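3-oxoacyl-(Acyl-carrier protein) synthase (Burkholderia xenovorans, PDB 4EFI) probably acts as a 3-oxoacyl-(acyl-carrier-protein) synthase of the thiolase superfamily, joining an acyl group to a malonyl unit during fatty acid synthesis. Local coordinates at residues V22-V26 and P307-T311; I88-V94 and S118-I124; L249-T253 and W336-A340. All coordinates share one frame; numbering follows the deposited sequence.

Overall arrangement
From the N terminus, 22-26 on strand 17-26 packs against 307-311 on helix 305-313, so contact 1 closes a loop of some 280 residues. Nested inside it is contact 2, a short beta-alpha-beta connection that pairs 88-94 with 118-124 at one edge of the six-stranded mixed sheet that also holds strand 17-26; the centres of contacts 1 and 2 lie about 19 Å apart. Contact 3 opens later, at 249-253, before contact 1 has closed, and closes at 336-340 after it, so contacts 1 and 3 cross, while contacts 2 and 3 follow in series. Contact 1 ties a buried helix to the six-stranded sheet, and contact 3 ties helix 235-257 to the five-stranded sheet holding strand 335-343, as in the layered thiolase fold.

Contact 1: V22-V26 and P307-T311; sequences VVSCV and PLLIT
Thr311 OG1 is the polar hub here: it shares a hydrogen bond of 2.8 Å with Ser24 OG and a further one with Thr351 OG1. Leu308 O, one turn earlier in the helix, lies 3.3 Å from Thr311 OG1. With chi1 at 67°, Thr311 OG1 sits between its own backbone N and carbonyl carbon, and CG2 is turned onto the strand. There CG2 meets Val22 CG1 at 3.6 Å and lies 3.5 Å from Val22 O. Val22 CG1 also meets Pro307 CB at 4.1 Å, the two side chains crossing at about a right angle. On the other flank Leu308 CD1 touches Ser24 CB at 3.5 Å and Val26 CG1 at 4.1 Å, so carbon packs against the Ser24 CB side of the hydroxyl pair. The axes of 22-26 and 307-311 run at 104° to each other. Helix 305-313 is buried between the two sheets of the thiolase fold: this face lies over strand 17-26 and strand 176-184, Leu309 and Ile310 meet strand 266-269, and Val23, from the other face of strand 17-26, packs on helix 66-81.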
loop_
_atom_site.group_PDB
_atom_site.type_symbol
_atom_site.label_atom_id
_atom_site.label_comp_id
_atom_site.label_asym_id
_atom_site.label_seq_id
_atom_site.Cartn_x
_atom_site.Cartn_y
_atom_site.Cartn_z
ATOM N N VAL A 22 -2.797 5.319 12.677
ATOM C CA VAL A 22 -1.925 4.854 11.591
ATOM C C VAL A 22 -0.541 5.493 11.779
ATOM O O VAL A 22 -0.436 6.702 11.982
ATOM C CB VAL A 22 -2.434 5.287 10.196
ATOM C CG1 VAL A 22 -1.574 4.659 9.088
ATOM C CG2 VAL A 22 -3.897 4.960 9.982
ATOM N N VAL A 23 0.508 4.680 11.777
ATOM C CA VAL A 23 1.865 5.209 11.769
ATOM C C VAL A 23 2.650 4.599 10.602
ATOM O O VAL A 23 2.563 3.375 10.348
ATOM C CB VAL A 23 2.611 4.919 13.084
ATOM C CG1 VAL A 23 4.062 5.368 13.022
ATOM C CG2 VAL A 23 1.905 5.595 14.246
ATOM N N SER A 24 3.447 5.419 9.939
ATOM C CA SER A 24 4.356 4.962 8.885
ATOM C C SER A 24 5.780 5.134 9.360
ATOM O O SER A 24 6.085 6.122 10.046
ATOM C CB SER A 24 4.175 5.780 7.612
ATOM O OG SER A 24 2.852 5.700 7.116
ATOM N N CYS A 25 6.654 4.229 8.952
ATOM C CA CYS A 25 8.089 4.326 9.209
ATOM C C CYS A 25 8.827 4.148 7.889
ATOM O O CYS A 25 8.638 3.151 7.164
ATOM C CB CYS A 25 8.547 3.249 10.198
ATOM S SG CYS A 25 10.327 3.310 10.547
ATOM N N VAL A 26 9.671 5.110 7.554
ATOM C CA VAL A 26 10.486 5.072 6.347
ATOM C C VAL A 26 11.968 4.996 6.701
ATOM O O VAL A 26 12.394 5.481 7.745
ATOM C CB VAL A 26 10.242 6.293 5.432
ATOM C CG1 VAL A 26 8.833 6.268 4.919
ATOM C CG2 VAL A 26 10.549 7.638 6.149
ATOM N N PRO A 307 -1.440 3.921 3.165
ATOM C CA PRO A 307 -1.277 4.373 4.554
ATOM C C PRO A 307 -0.192 5.454 4.708
ATOM O O PRO A 307 -0.334 6.358 5.532
ATOM C CB PRO A 307 -0.938 3.084 5.326
ATOM C CG PRO A 307 -0.508 2.097 4.291
ATOM C CD PRO A 307 -1.301 2.468 3.045
ATOM N N LEU A 308 0.855 5.405 3.890
ATOM C CA LEU A 308 1.890 6.447 3.932
ATOM C C LEU A 308 1.290 7.781 3.486
ATOM O O LEU A 308 1.539 8.836 4.093
ATOM C CB LEU A 308 3.097 6.055 3.068
ATOM C CG LEU A 308 4.262 7.056 3.076
ATOM C CD1 LEU A 308 4.880 7.211 4.445
ATOM C CD2 LEU A 308 5.292 6.606 2.041
ATOM N N LEU A 309 0.422 7.737 2.491
ATOM C CA LEU A 309 -0.273 8.922 2.016
ATOM C C LEU A 309 -1.142 9.502 3.147
ATOM O O LEU A 309 -1.180 10.725 3.355
ATOM C CB LEU A 309 -1.112 8.557 0.791
ATOM C CG LEU A 309 -1.623 9.662 -0.105
ATOM C CD1 LEU A 309 -0.488 10.389 -0.760
ATOM C CD2 LEU A 309 -2.520 9.008 -1.134
ATOM N N ILE A 310 -1.844 8.641 3.884
ATOM C CA ILE A 310 -2.651 9.102 5.010
ATOM C C ILE A 310 -1.770 9.826 6.014
ATOM O O ILE A 310 -2.101 10.917 6.460
ATOM C CB ILE A 310 -3.383 7.932 5.700
ATOM C CG1 ILE A 310 -4.398 7.327 4.741
ATOM C CG2 ILE A 310 -4.046 8.375 7.013
ATOM C CD1 ILE A 310 -5.018 6.039 5.203
ATOM N N THR A 311 -0.652 9.223 6.409
ATOM C CA THR A 311 0.137 9.829 7.483
ATOM C C THR A 311 0.851 11.101 7.055
ATOM O O THR A 311 0.936 12.049 7.842
ATOM C CB THR A 311 1.113 8.842 8.176
ATOM O OG1 THR A 311 2.150 8.427 7.274
ATOM C CG2 THR A 311 0.383 7.629 8.691
#

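Contact 2: I88-V94 and S118-I124; sequences IDALIFV and SCLALDI
Strands 90-94 and 120-124 run parallel, their axes 4.7 Å apart at closest and 15° from aligned, with Ala90 level with Leu120 and Val94 with Ile124. Five backbone hydrogen bonds join the two segments, the first from Leu120 N to Asp89 O, just before the strand, at 3.1 Å and the last from Ile124 N to Phe93 O at 2.9 Å. On the face carrying Leu91 and Phe93, Cys119 SG lies against the backbone at Ala90 and Leu91, 3.7 Å from Leu91 N, with Ile88 CG2 next to it. Further along, the Asp123 carboxylate comes up alongside the Phe93 ring at its edge, Asp123 OD1 3.4 Å from Phe93 CD2, the two planes 49° apart. Both carboxylate oxygens are occupied: OD1 accepts from Ala106 N and OD2 from Thr105 N at the start of helix 105-112, a place that would probably stabilise the negative charge. That helix is the crossover of a beta-alpha-beta unit running from strand 90-94 to strand 120-124, and it covers this face, with Phe93 resting on Leu109 and Leu91 on Ala106. The other face takes helix 130-143. Here Ile92 and Ile124 meet obliquely, Ile92 CG2 3.8 Å from Ile124 CD1; with chi1 -56° Ile92 CG1 stands beside the backbone N, which leaves CG2 on the opposite side from that N, facing Ile124. Ala90 CB packs on Leu120 CB. Before the strands begin, a water bridges the two loops, 2.8 Å from Ile88 O and 2.7 Å from Ser118 OG, while Asp89 OD2 turns to the backbone of Lys148 and Arg149.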
loop_
_atom_site.group_PDB
_atom_site.type_symbol
_atom_site.label_atom_id
_atom_site.label_comp_id
_atom_site.label_asym_id
_atom_site.label_seq_id
_atom_site.Cartn_x
_atom_site.Cartn_y
_atom_site.Cartn_z
ATOM N N ILE A 88 -3.904 -7.199 21.944
ATOM C CA ILE A 88 -3.957 -7.345 20.497
ATOM C C ILE A 88 -4.417 -8.747 20.096
ATOM O O ILE A 88 -3.835 -9.746 20.505
ATOM C CB ILE A 88 -2.595 -7.018 19.830
ATOM C CG1 ILE A 88 -2.082 -5.639 20.292
ATOM C CG2 ILE A 88 -2.692 -7.110 18.331
ATOM C CD1 ILE A 88 -3.055 -4.483 20.085
ATOM N N ASP A 89 -5.478 -8.800 19.300
ATOM C CA ASP A 89 -6.126 -10.068 18.930
ATOM C C ASP A 89 -5.695 -10.666 17.603
ATOM O O ASP A 89 -5.828 -11.867 17.417
ATOM C CB ASP A 89 -7.646 -9.888 18.934
ATOM C CG ASP A 89 -8.170 -9.452 20.282
ATOM O OD1 ASP A 89 -7.803 -10.102 21.292
ATOM O OD2 ASP A 89 -8.964 -8.488 20.344
ATOM N N ALA A 90 -5.201 -9.847 16.680
ATOM C CA ALA A 90 -4.697 -10.358 15.410
ATOM C C ALA A 90 -3.694 -9.385 14.841
ATOM O O ALA A 90 -3.823 -8.162 15.022
ATOM C CB ALA A 90 -5.852 -10.537 14.419
ATOM N N LEU A 91 -2.700 -9.925 14.154
ATOM C CA LEU A 91 -1.750 -9.144 13.382
ATOM C C LEU A 91 -1.686 -9.745 11.984
ATOM O O LEU A 91 -1.384 -10.934 11.802
ATOM C CB LEU A 91 -0.355 -9.163 14.015
ATOM C CG LEU A 91 0.635 -8.223 13.311
ATOM C CD1 LEU A 91 1.572 -7.507 14.260
ATOM C CD2 LEU A 91 1.407 -8.954 12.228
ATOM N N ILE A 92 -1.980 -8.907 10.996
ATOM C CA ILE A 92 -1.904 -9.303 9.599
ATOM C C ILE A 92 -0.758 -8.556 8.950
ATOM O O ILE A 92 -0.723 -7.330 9.024
ATOM C CB ILE A 92 -3.215 -8.953 8.891
ATOM C CG1 ILE A 92 -4.408 -9.602 9.611
ATOM C CG2 ILE A 92 -3.164 -9.415 7.432
ATOM C CD1 ILE A 92 -5.773 -9.229 9.020
ATOM N N PHE A 93 0.176 -9.285 8.353
ATOM C CA PHE A 93 1.339 -8.700 7.669
ATOM C C PHE A 93 1.157 -8.837 6.170
ATOM O O PHE A 93 1.196 -9.952 5.617
ATOM C CB PHE A 93 2.632 -9.407 8.138
ATOM C CG PHE A 93 3.906 -8.890 7.475
ATOM C CD1 PHE A 93 4.321 -7.592 7.650
ATOM C CD2 PHE A 93 4.692 -9.719 6.703
ATOM C CE1 PHE A 93 5.510 -7.129 7.061
ATOM C CE2 PHE A 93 5.860 -9.264 6.110
ATOM C CZ PHE A 93 6.275 -7.986 6.307
ATOM N N VAL A 94 0.918 -7.717 5.509
ATOM C CA VAL A 94 0.734 -7.667 4.063
ATOM C C VAL A 94 2.003 -7.095 3.463
ATOM O O VAL A 94 2.388 -5.950 3.784
ATOM C CB VAL A 94 -0.457 -6.793 3.679
ATOM C CG1 VAL A 94 -0.595 -6.733 2.150
ATOM C CG2 VAL A 94 -1.718 -7.338 4.335
ATOM N N SER A 118 -2.698 -15.838 21.883
ATOM C CA SER A 118 -4.013 -15.796 21.278
ATOM C C SER A 118 -4.079 -14.800 20.131
ATOM O O SER A 118 -5.143 -14.632 19.519
ATOM C CB SER A 118 -5.050 -15.415 22.324
ATOM O OG SER A 118 -4.666 -14.246 23.031
ATOM N N CYS A 119 -2.971 -14.133 19.819
ATOM C CA CYS A 119 -2.951 -13.217 18.679
ATOM C C CYS A 119 -2.776 -13.982 17.371
ATOM O O CYS A 119 -1.765 -14.631 17.163
ATOM C CB CYS A 119 -1.821 -12.205 18.847
ATOM S SG CYS A 119 -1.757 -10.942 17.538
ATOM N N LEU A 120 -3.768 -13.919 16.486
ATOM C CA LEU A 120 -3.643 -14.526 15.173
ATOM C C LEU A 120 -2.484 -13.878 14.433
ATOM O O LEU A 120 -2.246 -12.678 14.564
ATOM C CB LEU A 120 -4.933 -14.311 14.383
ATOM C CG LEU A 120 -6.191 -14.840 15.014
ATOM C CD1 LEU A 120 -7.390 -14.616 14.086
ATOM C CD2 LEU A 120 -6.066 -16.329 15.362
ATOM N N ALA A 121 -1.770 -14.662 13.639
ATOM C CA ALA A 121 -0.594 -14.171 12.930
ATOM C C ALA A 121 -0.646 -14.654 11.480
ATOM O O ALA A 121 -0.442 -15.830 11.199
ATOM C CB ALA A 121 0.665 -14.663 13.635
ATOM N N LEU A 122 -0.917 -13.745 10.555
ATOM C CA LEU A 122 -1.122 -14.129 9.156
ATOM C C LEU A 122 -0.284 -13.267 8.232
ATOM O O LEU A 122 -0.471 -12.042 8.227
ATOM C CB LEU A 122 -2.601 -13.940 8.796
ATOM C CG LEU A 122 -3.559 -14.858 9.565
ATOM C CD1 LEU A 122 -5.007 -14.469 9.268
ATOM C CD2 LEU A 122 -3.324 -16.329 9.196
ATOM N N ASP A 123 0.606 -13.863 7.449
ATOM C CA ASP A 123 1.283 -13.170 6.347
ATOM C C ASP A 123 0.434 -13.371 5.096
ATOM O O ASP A 123 0.184 -14.520 4.699
ATOM C CB ASP A 123 2.674 -13.792 6.027
ATOM C CG ASP A 123 3.852 -13.245 6.852
ATOM O OD1 ASP A 123 3.623 -12.709 7.931
ATOM O OD2 ASP A 123 5.027 -13.451 6.415
ATOM N N ILE A 124 0.093 -12.290 4.413
ATOM C CA ILE A 124 -0.655 -12.323 3.152
ATOM C C ILE A 124 0.136 -11.606 2.057
ATOM O O ILE A 124 0.616 -10.480 2.258
ATOM C CB ILE A 124 -2.003 -11.638 3.316
ATOM C CG1 ILE A 124 -2.787 -12.341 4.407
ATOM C CG2 ILE A 124 -2.745 -11.609 1.980
ATOM C CD1 ILE A 124 -4.195 -11.736 4.629
HETATM O O HOH W 1 -5.017 -11.850 21.895
#

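Contact 3: L249-T253 and W336-A340; sequences LVSRT and WASAA
In the second half of the thiolase fold, helix 235-257 lies against one face of the five-stranded sheet, and here it meets strand 335-343; the axes of 249-253 and 336-340 come within 9.1 Å and run at 32° to each other. Ser338 and Thr253 carry the polar link. Ser338 OG donates to Thr253 OG1 at 2.7 Å, and Thr253 OG1 in turn donates to Leu249 O, also at 2.7 Å, so a chain of two hydroxyls runs from the strand into the helix backbone. Leu249 O also accepts the regular helical bond from Thr253 N at 2.9 Å; the two donors come from opposite faces of the carbonyl plane, the hydroxyl lying 37° out of it. The threonine's rotation (chi1 -63°) explains both its jobs: OG1 turns back beside the backbone N toward the preceding turn, while CG2 extends toward the strand and meets Ala340 CB at 3.8 Å. Thus the buried hydroxyl of Thr253 is held on two sides. Leu249 packs beside the hydroxyl pair. Its CD1 lies 3.6 Å from Ser338 OG, flanking the hydrogen bond, and its CD2 approaches the edge of the Trp336 indole, near the ring plane, 4.1 Å from CD1 of that ring. The indole is fixed at its polar corner too, since Trp336 NE1 donates to Ala8 O near the N terminus. Phe328 of strand 323-331 and Ile194 of strand 190-197, the strands flanking 335-343, both pack against Leu249 and Thr253, and Ile194 N makes a weak hydrogen bond with Ser338 OG. Ala337 and Ala339, pointing to the other face of the sheet, rest on helix 130-143.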
loop_
_atom_site.group_PDB
_atom_site.type_symbol
_atom_site.label_atom_id
_atom_site.label_comp_id
_atom_site.label_asym_id
_atom_site.label_seq_id
_atom_site.Cartn_x
_atom_site.Cartn_y
_atom_site.Cartn_z
ATOM N N LEU A 249 -13.975 0.938 -10.981
ATOM C CA LEU A 249 -13.914 0.698 -9.549
ATOM C C LEU A 249 -14.326 1.940 -8.754
ATOM O O LEU A 249 -15.103 1.850 -7.806
ATOM C CB LEU A 249 -12.499 0.277 -9.169
ATOM C CG LEU A 249 -12.209 0.107 -7.678
ATOM C CD1 LEU A 249 -13.008 -1.048 -7.095
ATOM C CD2 LEU A 249 -10.721 -0.079 -7.464
ATOM N N VAL A 250 -13.812 3.098 -9.151
ATOM C CA VAL A 250 -14.123 4.333 -8.447
ATOM C C VAL A 250 -15.624 4.616 -8.550
ATOM O O VAL A 250 -16.282 4.894 -7.547
ATOM C CB VAL A 250 -13.307 5.524 -8.995
ATOM C CG1 VAL A 250 -13.783 6.840 -8.392
ATOM C CG2 VAL A 250 -11.819 5.320 -8.714
ATOM N N SER A 251 -16.160 4.541 -9.762
ATOM C CA SER A 251 -17.572 4.826 -9.978
ATOM C C SER A 251 -18.449 3.940 -9.099
ATOM O O SER A 251 -19.336 4.414 -8.391
ATOM C CB SER A 251 -17.930 4.622 -11.452
ATOM O OG SER A 251 -19.304 4.859 -11.684
ATOM N N ARG A 252 -18.189 2.641 -9.139
ATOM C CA ARG A 252 -19.045 1.693 -8.418
ATOM C C ARG A 252 -18.907 1.850 -6.912
ATOM O O ARG A 252 -19.887 1.735 -6.167
ATOM C CB ARG A 252 -18.783 0.253 -8.858
ATOM C CG ARG A 252 -19.721 -0.744 -8.217
ATOM C CD ARG A 252 -21.179 -0.574 -8.634
ATOM N NE ARG A 252 -21.993 -1.523 -7.869
ATOM C CZ ARG A 252 -23.267 -1.378 -7.564
ATOM N NH1 ARG A 252 -23.949 -0.324 -7.989
ATOM N NH2 ARG A 252 -23.869 -2.311 -6.834
ATOM N N THR A 253 -17.685 2.144 -6.466
ATOM C CA THR A 253 -17.441 2.380 -5.047
ATOM C C THR A 253 -18.273 3.560 -4.566
ATOM O O THR A 253 -18.935 3.496 -3.516
ATOM C CB THR A 253 -15.945 2.639 -4.770
ATOM O OG1 THR A 253 -15.191 1.468 -5.120
ATOM C CG2 THR A 253 -15.725 2.954 -3.306
ATOM N N TRP A 336 -7.204 -5.423 -7.783
ATOM C CA TRP A 336 -7.635 -4.056 -7.498
ATOM C C TRP A 336 -8.619 -4.077 -6.341
ATOM O O TRP A 336 -9.323 -5.067 -6.127
ATOM C CB TRP A 336 -8.254 -3.397 -8.735
ATOM C CG TRP A 336 -9.428 -4.101 -9.309
ATOM C CD1 TRP A 336 -10.732 -3.802 -9.087
ATOM C CD2 TRP A 336 -9.424 -5.200 -10.232
ATOM N NE1 TRP A 336 -11.548 -4.656 -9.784
ATOM C CE2 TRP A 336 -10.768 -5.505 -10.526
ATOM C CE3 TRP A 336 -8.409 -5.947 -10.850
ATOM C CZ2 TRP A 336 -11.133 -6.562 -11.368
ATOM C CZ3 TRP A 336 -8.768 -6.972 -11.706
ATOM C CH2 TRP A 336 -10.118 -7.272 -11.961
ATOM N N ALA A 337 -8.674 -2.995 -5.573
ATOM C CA ALA A 337 -9.511 -2.991 -4.383
ATOM C C ALA A 337 -9.782 -1.574 -3.929
ATOM O O ALA A 337 -8.922 -0.688 -4.071
ATOM C CB ALA A 337 -8.878 -3.802 -3.264
ATOM N N SER A 338 -10.974 -1.352 -3.389
ATOM C CA SER A 338 -11.341 -0.052 -2.830
ATOM C C SER A 338 -11.878 -0.167 -1.420
ATOM O O SER A 338 -12.322 -1.229 -0.979
ATOM C CB SER A 338 -12.401 0.618 -3.692
ATOM O OG SER A 338 -13.590 -0.144 -3.611
ATOM N N ALA A 339 -11.832 0.964 -0.708
ATOM C CA ALA A 339 -12.487 1.137 0.586
ATOM C C ALA A 339 -13.096 2.523 0.601
ATOM O O ALA A 339 -12.471 3.487 0.143
ATOM C CB ALA A 339 -11.497 0.998 1.716
ATOM N N ALA A 340 -14.289 2.641 1.144
ATOM C CA ALA A 340 -14.918 3.934 1.323
ATOM C C ALA A 340 -15.515 3.935 2.703
ATOM O O ALA A 340 -16.353 3.106 3.018
ATOM C CB ALA A 340 -16.002 4.159 0.297
#